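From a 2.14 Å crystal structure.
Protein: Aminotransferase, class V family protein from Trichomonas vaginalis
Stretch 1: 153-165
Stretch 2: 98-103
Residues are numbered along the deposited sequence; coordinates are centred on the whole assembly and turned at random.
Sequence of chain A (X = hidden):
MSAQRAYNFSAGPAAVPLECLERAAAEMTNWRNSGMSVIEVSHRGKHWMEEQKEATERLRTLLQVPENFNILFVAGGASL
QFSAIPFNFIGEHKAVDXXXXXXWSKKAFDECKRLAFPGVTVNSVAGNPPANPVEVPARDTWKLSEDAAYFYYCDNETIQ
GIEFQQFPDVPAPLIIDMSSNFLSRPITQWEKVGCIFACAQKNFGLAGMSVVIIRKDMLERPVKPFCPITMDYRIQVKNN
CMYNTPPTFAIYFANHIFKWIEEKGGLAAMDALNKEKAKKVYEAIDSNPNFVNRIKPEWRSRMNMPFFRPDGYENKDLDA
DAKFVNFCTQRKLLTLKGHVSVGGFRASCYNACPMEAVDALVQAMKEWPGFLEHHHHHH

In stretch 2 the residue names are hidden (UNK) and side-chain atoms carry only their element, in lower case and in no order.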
ATOM      1  N   TYR A 153       5.080 -14.487 -17.214  1.00 12.81           N
ATOM      2  CA  TYR A 153       3.740 -14.586 -17.816  1.00 12.39           C
ATOM      3  C   TYR A 153       2.619 -14.366 -16.819  1.00 12.10           C
ATOM      4  O   TYR A 153       2.824 -14.439 -15.613  1.00 12.00           O
ATOM      5  CB  TYR A 153       3.546 -15.930 -18.522  1.00 12.48           C
ATOM      6  CG  TYR A 153       3.081 -17.084 -17.654  1.00 12.37           C
ATOM      7  CD1 TYR A 153       3.969 -17.769 -16.830  1.00 12.37           C
ATOM      8  CD2 TYR A 153       1.756 -17.515 -17.689  1.00 12.53           C
ATOM      9  CE1 TYR A 153       3.546 -18.844 -16.046  1.00 12.37           C
ATOM     10  CE2 TYR A 153       1.332 -18.585 -16.921  1.00 12.73           C
ATOM     11  CZ  TYR A 153       2.235 -19.248 -16.095  1.00 12.58           C
ATOM     12  OH  TYR A 153       1.796 -20.310 -15.343  1.00 12.49           O
ATOM     13  N   CYS A 154       1.432 -14.115 -17.357  1.00 11.90           N
ATOM     14  CA  CYS A 154       0.228 -13.876 -16.568  1.00 11.80           C
ATOM     15  C   CYS A 154      -0.649 -15.119 -16.602  1.00 11.63           C
ATOM     16  O   CYS A 154      -1.127 -15.534 -17.666  1.00 11.70           O
ATOM     17  CB  CYS A 154      -0.541 -12.692 -17.128  1.00 11.93           C
ATOM     18  SG  CYS A 154      -1.936 -12.226 -16.107  1.00 12.12           S
ATOM     19  N   ASP A 155      -0.848 -15.723 -15.440  1.00 11.28           N
ATOM     20  CA  ASP A 155      -1.602 -16.970 -15.371  1.00 11.48           C
ATOM     21  C   ASP A 155      -3.074 -16.774 -15.739  1.00 11.21           C
ATOM     22  O   ASP A 155      -3.677 -17.667 -16.321  1.00 11.27           O
ATOM     23  CB  ASP A 155      -1.474 -17.602 -13.983  1.00 11.66           C
ATOM     24  CG  ASP A 155      -1.719 -19.091 -14.003  1.00 11.90           C
ATOM     25  OD1 ASP A 155      -1.107 -19.787 -14.831  1.00 12.38           O
ATOM     26  OD2 ASP A 155      -2.523 -19.568 -13.187  1.00 12.21           O
ATOM     27  N   ASN A 156      -3.642 -15.612 -15.409  1.00 11.06           N
ATOM     28  CA  ASN A 156      -5.029 -15.297 -15.760  1.00 10.94           C
ATOM     29  C   ASN A 156      -5.187 -13.854 -16.247  1.00 11.17           C
ATOM     30  O   ASN A 156      -5.054 -12.909 -15.465  1.00 10.92           O
ATOM     31  CB  ASN A 156      -5.959 -15.575 -14.570  1.00 10.80           C
ATOM     32  CG  ASN A 156      -7.417 -15.328 -14.912  1.00 11.04           C
ATOM     33  OD1 ASN A 156      -8.030 -16.086 -15.663  1.00 11.00           O
ATOM     34  ND2 ASN A 156      -7.959 -14.225 -14.415  1.00 11.06           N
ATOM     35  N   GLU A 157      -5.456 -13.681 -17.541  1.00 11.74           N
ATOM     36  CA  GLU A 157      -5.648 -12.335 -18.098  1.00 12.19           C
ATOM     37  C   GLU A 157      -7.100 -11.911 -17.890  1.00 13.04           C
ATOM     38  O   GLU A 157      -8.023 -12.508 -18.436  1.00 13.39           O
ATOM     39  CB  GLU A 157      -5.223 -12.267 -19.567  1.00 12.11           C
ATOM     40  CG  GLU A 157      -3.714 -12.261 -19.752  1.00 11.90           C
ATOM     41  CD  GLU A 157      -3.037 -10.932 -19.441  1.00 11.79           C
ATOM     42  OE1 GLU A 157      -3.734  -9.949 -19.111  1.00 11.93           O
ATOM     43  OE2 GLU A 157      -1.784 -10.850 -19.539  1.00 11.30           O
ATOM     44  N   THR A 158      -7.268 -10.888 -17.058  1.00 14.11           N
ATOM     45  CA  THR A 158      -8.553 -10.463 -16.509  1.00 15.32           C
ATOM     46  C   THR A 158      -9.489  -9.878 -17.589  1.00 15.29           C
ATOM     47  O   THR A 158     -10.703 -10.138 -17.586  1.00 15.48           O
ATOM     48  CB  THR A 158      -8.282  -9.438 -15.370  1.00 16.29           C
ATOM     49  OG1 THR A 158      -7.217  -9.937 -14.545  1.00 17.73           O
ATOM     50  CG2 THR A 158      -9.465  -9.207 -14.489  1.00 16.56           C
ATOM     51  N   ILE A 159      -8.920  -9.126 -18.526  1.00 14.93           N
ATOM     52  CA  ILE A 159      -9.703  -8.434 -19.560  1.00 14.94           C
ATOM     53  C   ILE A 159     -10.055  -9.367 -20.732  1.00 14.31           C
ATOM     54  O   ILE A 159     -11.163  -9.302 -21.276  1.00 13.62           O
ATOM     55  CB  ILE A 159      -8.966  -7.163 -20.048  1.00 15.00           C
ATOM     56  CG1 ILE A 159      -8.760  -6.203 -18.871  1.00 15.27           C
ATOM     57  CG2 ILE A 159      -9.737  -6.472 -21.172  1.00 15.15           C
ATOM     58  CD1 ILE A 159      -7.703  -5.144 -19.110  1.00 15.65           C
ATOM     59  N   GLN A 160      -9.110 -10.223 -21.114  1.00 13.81           N
ATOM     60  CA  GLN A 160      -9.305 -11.155 -22.227  1.00 13.20           C
ATOM     61  C   GLN A 160      -9.997 -12.460 -21.801  1.00 12.69           C
ATOM     62  O   GLN A 160     -10.586 -13.146 -22.635  1.00 12.51           O
ATOM     63  CB  GLN A 160      -7.974 -11.462 -22.900  1.00 13.36           C
ATOM     64  CG  GLN A 160      -7.391 -10.309 -23.708  1.00 13.92           C
ATOM     65  CD  GLN A 160      -6.746  -9.227 -22.865  1.00 14.08           C
ATOM     66  OE1 GLN A 160      -6.200  -9.489 -21.797  1.00 14.41           O
ATOM     67  NE2 GLN A 160      -6.801  -8.002 -23.349  1.00 14.61           N
ATOM     68  N   GLY A 161      -9.935 -12.802 -20.519  1.00 12.05           N
ATOM     69  CA  GLY A 161     -10.472 -14.083 -20.041  1.00 11.90           C
ATOM     70  C   GLY A 161      -9.708 -15.299 -20.552  1.00 11.63           C
ATOM     71  O   GLY A 161     -10.317 -16.317 -20.875  1.00 11.33           O
ATOM     72  N   ILE A 162      -8.381 -15.178 -20.620  1.00 11.72           N
ATOM     73  CA  ILE A 162      -7.470 -16.266 -21.040  1.00 11.95           C
ATOM     74  C   ILE A 162      -6.679 -16.759 -19.816  1.00 12.00           C
ATOM     75  O   ILE A 162      -5.954 -15.984 -19.211  1.00 11.88           O
ATOM     76  CB  ILE A 162      -6.506 -15.789 -22.147  1.00 12.00           C
ATOM     77  CG1 ILE A 162      -7.322 -15.337 -23.372  1.00 12.12           C
ATOM     78  CG2 ILE A 162      -5.530 -16.900 -22.553  1.00 12.16           C
ATOM     79  CD1 ILE A 162      -6.511 -14.860 -24.556  1.00 12.19           C
ATOM     80  N   GLU A 163      -6.834 -18.035 -19.466  1.00 12.35           N
ATOM     81  CA  GLU A 163      -6.207 -18.635 -18.285  1.00 12.98           C
ATOM     82  C   GLU A 163      -5.468 -19.901 -18.671  1.00 13.50           C
ATOM     83  O   GLU A 163      -5.952 -20.686 -19.482  1.00 13.79           O
ATOM     84  CB  GLU A 163      -7.257 -18.980 -17.216  1.00 13.31           C
ATOM     85  CG  GLU A 163      -6.687 -19.373 -15.850  1.00 13.49           C
ATOM     86  CD  GLU A 163      -7.751 -19.534 -14.770  1.00 13.55           C
ATOM     87  OE1 GLU A 163      -8.837 -20.078 -15.058  1.00 13.77           O
ATOM     88  OE2 GLU A 163      -7.508 -19.116 -13.617  1.00 13.98           O
ATOM     89  N   PHE A 164      -4.300 -20.098 -18.072  1.00 14.48           N
ATOM     90  CA  PHE A 164      -3.515 -21.303 -18.281  1.00 15.51           C
ATOM     91  C   PHE A 164      -4.068 -22.384 -17.390  1.00 16.71           C
ATOM     92  O   PHE A 164      -4.340 -22.125 -16.219  1.00 17.62           O
ATOM     93  CB  PHE A 164      -2.053 -21.072 -17.909  1.00 15.45           C
ATOM     94  CG  PHE A 164      -1.289 -20.282 -18.916  1.00 15.60           C
ATOM     95  CD1 PHE A 164      -0.371 -20.909 -19.760  1.00 15.59           C
ATOM     96  CD2 PHE A 164      -1.467 -18.910 -19.020  1.00 15.46           C
ATOM     97  CE1 PHE A 164       0.344 -20.178 -20.692  1.00 15.58           C
ATOM     98  CE2 PHE A 164      -0.753 -18.174 -19.947  1.00 15.56           C
ATOM     99  CZ  PHE A 164       0.164 -18.808 -20.778  1.00 15.72           C
ATOM    100  N   GLN A 165      -4.223 -23.591 -17.924  1.00 18.45           N
ATOM    101  CA  GLN A 165      -4.644 -24.738 -17.111  1.00 20.26           C
ATOM    102  C   GLN A 165      -3.480 -25.341 -16.307  1.00 20.84           C
ATOM    103  O   GLN A 165      -3.691 -25.864 -15.213  1.00 20.47           O
ATOM    104  CB  GLN A 165      -5.317 -25.803 -17.982  1.00 21.33           C
ATOM    105  CG  GLN A 165      -6.570 -25.284 -18.673  1.00 22.47           C
ATOM    106  CD  GLN A 165      -7.441 -26.383 -19.258  1.00 24.09           C
ATOM    107  OE1 GLN A 165      -6.937 -27.379 -19.782  1.00 25.67           O
ATOM    108  NE2 GLN A 165      -8.760 -26.204 -19.179  1.00 24.76           N
ATOM    109  N   UNK A  98       9.347 -12.483 -21.791  1.00 16.44           N
ATOM    110  CA  UNK A  98       7.969 -12.129 -21.442  1.00 16.20           C
ATOM    111  C   UNK A  98       7.022 -12.745 -22.466  1.00 16.41           C
ATOM    112  O   UNK A  98       7.162 -12.494 -23.660  1.00 16.46           O
ATOM    113  c   UNK A  98       7.547  -9.619 -19.111  1.00 14.90           C
ATOM    114  c   UNK A  98       7.813 -10.603 -21.422  1.00 15.60           C
ATOM    115  c   UNK A  98       8.380  -9.968 -20.170  1.00 15.10           C
ATOM    116  c   UNK A  98       9.410  -8.837 -17.832  1.00 14.95           C
ATOM    117  c   UNK A  98       9.752  -9.741 -20.029  1.00 15.15           C
ATOM    118  c   UNK A  98       8.049  -9.058 -17.955  1.00 15.17           C
ATOM    119  c   UNK A  98      10.269  -9.176 -18.863  1.00 15.08           C
ATOM    120  o   UNK A  98       9.879  -8.282 -16.674  1.00 15.02           O
ATOM    121  N   UNK A  99       6.092 -13.583 -22.010  1.00 16.72           N
ATOM    122  CA  UNK A  99       5.011 -14.075 -22.869  1.00 16.65           C
ATOM    123  C   UNK A  99       3.806 -13.177 -22.617  1.00 16.63           C
ATOM    124  O   UNK A  99       3.274 -13.143 -21.503  1.00 16.47           O
ATOM    125  c   UNK A  99       3.453 -16.105 -23.326  1.00 16.47           C
ATOM    126  c   UNK A  99       4.668 -15.531 -22.571  1.00 16.52           C
ATOM    127  c   UNK A  99       2.934 -17.369 -22.656  1.00 16.37           C
ATOM    128  c   UNK A  99       3.772 -16.367 -24.781  1.00 16.41           C
ATOM    129  N   UNK A 100       3.381 -12.462 -23.652  1.00 17.12           N
ATOM    130  CA  UNK A 100       2.279 -11.509 -23.554  1.00 17.47           C
ATOM    131  C   UNK A 100       1.014 -12.116 -24.142  1.00 16.90           C
ATOM    132  O   UNK A 100       0.863 -12.192 -25.357  1.00 16.92           O
ATOM    133  s   UNK A 100       4.141  -9.407 -23.624  1.00 19.93           S
ATOM    134  c   UNK A 100       2.650 -10.209 -24.268  1.00 18.05           C
ATOM    135  N   UNK A 101       0.119 -12.578 -23.272  1.00 16.32           N
ATOM    136  CA  UNK A 101      -1.141 -13.183 -23.694  1.00 15.79           C
ATOM    137  C   UNK A 101      -2.326 -12.214 -23.621  1.00 15.24           C
ATOM    138  O   UNK A 101      -3.418 -12.541 -24.070  1.00 15.11           O
ATOM    139  c   UNK A 101      -1.468 -14.416 -22.841  1.00 15.68           C
ATOM    140  c   UNK A 101      -0.422 -15.517 -23.070  1.00 16.13           C
ATOM    141  o   UNK A 101      -1.494 -14.044 -21.458  1.00 15.68           O
ATOM    142  N   UNK A 102      -2.115 -11.041 -23.037  1.00 15.04           N
ATOM    143  CA  UNK A 102      -3.183 -10.061 -22.868  1.00 14.58           C
ATOM    144  C   UNK A 102      -2.643  -8.757 -22.324  1.00 14.41           C
ATOM    145  O   UNK A 102      -1.448  -8.480 -22.425  1.00 14.31           O
ATOM    146  N   UNK A 103      -3.519  -7.969 -21.712  1.00 14.05           N
ATOM    147  CA  UNK A 103      -3.173  -6.611 -21.289  1.00 14.23           C
ATOM    148  C   UNK A 103      -2.147  -6.556 -20.147  1.00 13.87           C
ATOM    149  O   UNK A 103      -1.241  -5.754 -20.208  1.00 13.78           O
ATOM    150  c   UNK A 103      -4.126  -4.396 -20.527  1.00 14.20           C
ATOM    151  c   UNK A 103      -4.439  -5.826 -20.900  1.00 14.22           C
ATOM    152  o   UNK A 103      -5.348  -5.844 -22.008  1.00 15.43           O
TER
HETATM  153  O   HOH W   1       1.017 -14.339 -20.104  1.00  7.37           O
HETATM  154  O   HOH W   2      -3.079 -15.593 -19.733  1.00 12.55           O

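Position 98 carries one carbon leading into a ring of six carbons that bears a single oxygen. The ring keeps clear of stretch 1, and its oxygen is hydrogen-bonded elsewhere in the structure. A six-carbon ring with a hydroxyl is tyrosine, Tyr-98.

Position 99 has four carbons, forked at the second, and no polar atom. Its CA-to-CB bond points toward stretch 1: CB lies 4.2 Å from CB of Tyr-153, and one carbon of the fork comes 3.6 Å from CZ of Phe-164, at the ring edge and near the ring plane. That fork makes it leucine, Leu-99, with chi1 t and chi2 p.

Position 100 shows one carbon followed by one sulfur. The CA-to-CB bond points away and nothing touches stretch 1, so the contact says little about the choice; the sulfur alone settles Cys-100.

At position 101, CB carries one oxygen and one carbon. The carbon packs 4.1 Å from CZ of Phe-164, while the oxygen sits 3.3 Å from CG of Glu-157 and meets two waters. A beta-branched side chain with a hydroxyl is threonine, Thr-101. Water 1 donates to its OG1 at 2.9 Å and water 2 accepts from OG1 at 2.8 Å, so this one hydroxyl serves both waters.

Position 102 has no side-chain atoms. An ideal CB would lie 2.2 Å from OE1 of Gln-160 and 2.8 Å from CG of Glu-157, both clashes. This is Gly-102, at the N-cap position right before a helix, and its bare CA lets OE1 of Gln-160 approach to 3.3 Å.

Position 103 again has a CB with one oxygen and one carbon. The oxygen accepts a 2.9 Å hydrogen bond from NE2 of Gln-160, and CB rests 3.8 Å from CD1 of Ile-159. It is Thr-103, with chi1 m.

The contact works by pairing apolar packing with specific polar reading. Gln-160 uses both ends of its amide on one residue: NE2 donates to OG1 of Thr-103, and OE1 accepts from Thr-103 N at 3.1 Å. The missing side chain at Gly-102 leaves room for that grip. Water 1 bridges the backbones, accepting from Cys-154 N at 2.8 Å and donating to Leu-99 O at 2.9 Å, while water 2 links OG1 of Thr-101 to stretch 1, donating to Cys-154 O at 2.8 Å and Ile-162 O at 2.9 Å. Leu-99 packs against Phe-164 and Tyr-153, and Thr-101 ties that packing to the waters.

Stretch 2 (98-103) YLCTGT
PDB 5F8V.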